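Local coordinates for lysyl-trna-dependent l-ysyl-phosphatidylgycerol synthase (Bacillus licheniformis, PDB 4V36) that transfers lysine from lysyl-tRNA to the membrane lipid phosphatidylglycerol, producing lysyl-phosphatidylglycerol and so contributing to bacterial resistance, at the 2,6-diamino-hexanoic acid amide site. Coordinates in Å, arbitrary orientation; residue numbers count along the deposited sequence, not the author numbering.

The 2,6-diamino-hexanoic acid amide site. Residues 172, 177-179, 183-184, 224-227, 291. With LYN (2,6-diamino-hexanoic acid amide), chain B.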
loop_
_atom_site.group_PDB
_atom_site.type_symbol
_atom_site.label_atom_id
_atom_site.label_comp_id
_atom_site.label_asym_id
_atom_site.label_seq_id
_atom_site.Cartn_x
_atom_site.Cartn_y
_atom_site.Cartn_z
ATOM N N TRP A 172 -1.569 -17.456 8.815
ATOM C CA TRP A 172 -0.466 -16.609 8.382
ATOM C C TRP A 172 -0.099 -15.583 9.451
ATOM O O TRP A 172 1.079 -15.307 9.678
ATOM C CB TRP A 172 -0.829 -15.904 7.073
ATOM C CG TRP A 172 0.272 -15.075 6.492
ATOM C CD1 TRP A 172 1.295 -15.511 5.702
ATOM C CD2 TRP A 172 0.451 -13.661 6.639
ATOM N NE1 TRP A 172 2.106 -14.458 5.354
ATOM C CE2 TRP A 172 1.609 -13.311 5.916
ATOM C CE3 TRP A 172 -0.251 -12.658 7.316
ATOM C CZ2 TRP A 172 2.081 -12.001 5.849
ATOM C CZ3 TRP A 172 0.220 -11.358 7.247
ATOM C CH2 TRP A 172 1.374 -11.042 6.520
ATOM N N LYS A 177 -1.404 -9.369 15.422
ATOM C CA LYS A 177 -2.677 -8.730 15.125
ATOM C C LYS A 177 -2.557 -7.871 13.875
ATOM O O LYS A 177 -1.456 -7.619 13.386
ATOM C CB LYS A 177 -3.152 -7.888 16.309
ATOM C CG LYS A 177 -3.541 -8.708 17.527
ATOM C CD LYS A 177 -4.693 -9.649 17.217
ATOM C CE LYS A 177 -5.025 -10.526 18.413
ATOM N NZ LYS A 177 -5.372 -9.716 19.615
ATOM N N GLU A 178 -3.698 -7.422 13.362
ATOM C CA GLU A 178 -3.734 -6.674 12.111
ATOM C C GLU A 178 -3.181 -5.260 12.250
ATOM O O GLU A 178 -3.336 -4.617 13.287
ATOM C CB GLU A 178 -5.167 -6.612 11.575
ATOM C CG GLU A 178 -5.759 -7.961 11.179
ATOM C CD GLU A 178 -5.320 -8.427 9.801
ATOM O OE1 GLU A 178 -4.266 -7.968 9.312
ATOM O OE2 GLU A 178 -6.042 -9.250 9.200
ATOM N N LYS A 179 -2.530 -4.788 11.192
ATOM C CA LYS A 179 -2.108 -3.397 11.098
ATOM C C LYS A 179 -3.103 -2.642 10.226
ATOM O O LYS A 179 -3.933 -3.257 9.558
ATOM C CB LYS A 179 -0.692 -3.294 10.527
ATOM C CG LYS A 179 0.376 -3.920 11.411
ATOM C CD LYS A 179 1.747 -3.856 10.760
ATOM C CE LYS A 179 2.818 -4.433 11.673
ATOM N NZ LYS A 179 2.530 -5.842 12.055
ATOM N N LEU A 183 -1.774 0.153 5.675
ATOM C CA LEU A 183 -1.771 -1.262 5.325
ATOM C C LEU A 183 -3.183 -1.820 5.409
ATOM O O LEU A 183 -4.015 -1.317 6.165
ATOM C CB LEU A 183 -0.835 -2.051 6.245
ATOM C CG LEU A 183 0.647 -1.665 6.226
ATOM C CD1 LEU A 183 1.423 -2.447 7.274
ATOM C CD2 LEU A 183 1.244 -1.884 4.848
ATOM N N GLY A 184 -3.456 -2.859 4.631
ATOM C CA GLY A 184 -4.762 -3.484 4.654
ATOM C C GLY A 184 -4.857 -4.573 5.701
ATOM O O GLY A 184 -3.844 -5.063 6.202
ATOM N N ASP A 224 -2.628 -5.897 -2.081
ATOM C CA ASP A 224 -2.549 -5.331 -0.746
ATOM C C ASP A 224 -2.157 -6.422 0.240
ATOM O O ASP A 224 -1.088 -6.373 0.846
ATOM C CB ASP A 224 -3.883 -4.693 -0.359
ATOM C CG ASP A 224 -3.839 -4.018 0.993
ATOM O OD1 ASP A 224 -2.729 -3.710 1.479
ATOM O OD2 ASP A 224 -4.923 -3.786 1.565
ATOM N N LEU A 225 -3.026 -7.416 0.380
ATOM C CA LEU A 225 -2.751 -8.559 1.234
ATOM C C LEU A 225 -2.129 -9.695 0.431
ATOM O O LEU A 225 -2.532 -9.958 -0.701
ATOM C CB LEU A 225 -4.033 -9.049 1.919
ATOM C CG LEU A 225 -4.545 -8.319 3.164
ATOM C CD1 LEU A 225 -5.010 -6.903 2.848
ATOM C CD2 LEU A 225 -5.665 -9.118 3.810
ATOM N N MET A 226 -1.134 -10.350 1.019
ATOM C CA MET A 226 -0.593 -11.592 0.475
ATOM C C MET A 226 -0.331 -12.550 1.628
ATOM O O MET A 226 0.635 -12.389 2.374
ATOM C CB MET A 226 0.689 -11.355 -0.325
ATOM C CG MET A 226 1.397 -12.648 -0.715
ATOM S SD MET A 226 2.949 -12.424 -1.604
ATOM C CE MET A 226 2.358 -12.140 -3.270
ATOM N N ARG A 227 -1.205 -13.537 1.783
ATOM C CA ARG A 227 -1.134 -14.429 2.931
ATOM C C ARG A 227 -1.220 -15.889 2.513
ATOM O O ARG A 227 -1.906 -16.231 1.550
ATOM C CB ARG A 227 -2.242 -14.083 3.930
ATOM C CG ARG A 227 -2.181 -12.627 4.380
ATOM C CD ARG A 227 -3.239 -12.256 5.395
ATOM N NE ARG A 227 -3.070 -10.866 5.809
ATOM C CZ ARG A 227 -3.812 -10.256 6.725
ATOM N NH1 ARG A 227 -4.789 -10.910 7.338
ATOM N NH2 ARG A 227 -3.572 -8.987 7.028
ATOM N N SER A 291 5.730 -3.904 2.958
ATOM C CA SER A 291 4.888 -5.090 2.857
ATOM C C SER A 291 5.634 -6.290 2.280
ATOM O O SER A 291 6.724 -6.147 1.722
ATOM C CB SER A 291 3.653 -4.789 2.005
ATOM O OG SER A 291 4.024 -4.266 0.741
HETATM N N LYN B . -0.633 -8.929 4.098
HETATM C CA LYN B . -1.012 -7.869 5.015
HETATM C CB LYN B . -0.178 -7.973 6.289
HETATM C CG LYN B . -0.474 -6.843 7.268
HETATM C CD LYN B . -0.260 -7.294 8.709
HETATM C CE LYN B . 1.185 -7.706 8.962
HETATM N NZ LYN B . 1.333 -8.171 10.368
HETATM C C LYN B . -0.800 -6.530 4.368
HETATM O O LYN B . 0.214 -6.334 3.715
HETATM N NT LYN B . -1.734 -5.590 4.510
#
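Lysine amide, which resembles the lysyl end of the aminoacyl-tRNA donor, lies in a pocket of the phosphatidylglycerol lysyltransferase C-terminal domain that probably receives the lysyl group, between helix 159-173, strand 225-228 and the loop carrying residues 177-184. Of the ligand's 315 Å² of surface, 286 Å² is buried by the protein, although the ligand itself is poorly ordered. At the carboxamide end, the amide nitrogen NT donates to the backbone carbonyl O of Gly184 over 2.8 Å, approaching from above the carbonyl plane. Leu183 CB and Leu225 CD1 pack near the same nitrogen. The amide oxygen faces the backbone O of Asp224 at 3.2 Å, an unfavourable pairing of two acceptors; since both groups are poorly ordered, the orientation of the amide is best read with caution.

The alpha-amine N sits beside strand 225-228, near the backbone of Leu225 and Met226, and in the plane of the Arg227 guanidinium at its edge, with NE 3.6 Å from N. Arg227 runs extended from CG to NE, and its NH2 passes 3.4 Å from LYN CA. Arg227 forms a bidentate salt bridge with Glu178 through its two terminal nitrogens, NH2 to OE1 at 2.6 Å and NH1 to OE2 almost exactly in the guanidinium plane. Both oxygens use their syn lone pairs. This salt bridge, with Leu225 CD2 centred over one guanidinium face, fixes the group's rotation, and Glu178 probably offsets its charge beside the ligand amine.

Further along, Trp172, its CG anti to the backbone N (chi1 -176°), presents the CZ3-CH2 rim of its indole to the ligand's CB, with CH2 at 3.4 Å. Arg227 CG and Met226 O lie over the rim of one indole face. At the far tip, the Lys179 chain is extended until a bend at chi4 (58°) brings its NZ within 3.1 Å of the ligand's terminal amine NZ. Two charged ammonium groups would repel at this separation, so one amine may be neutral here.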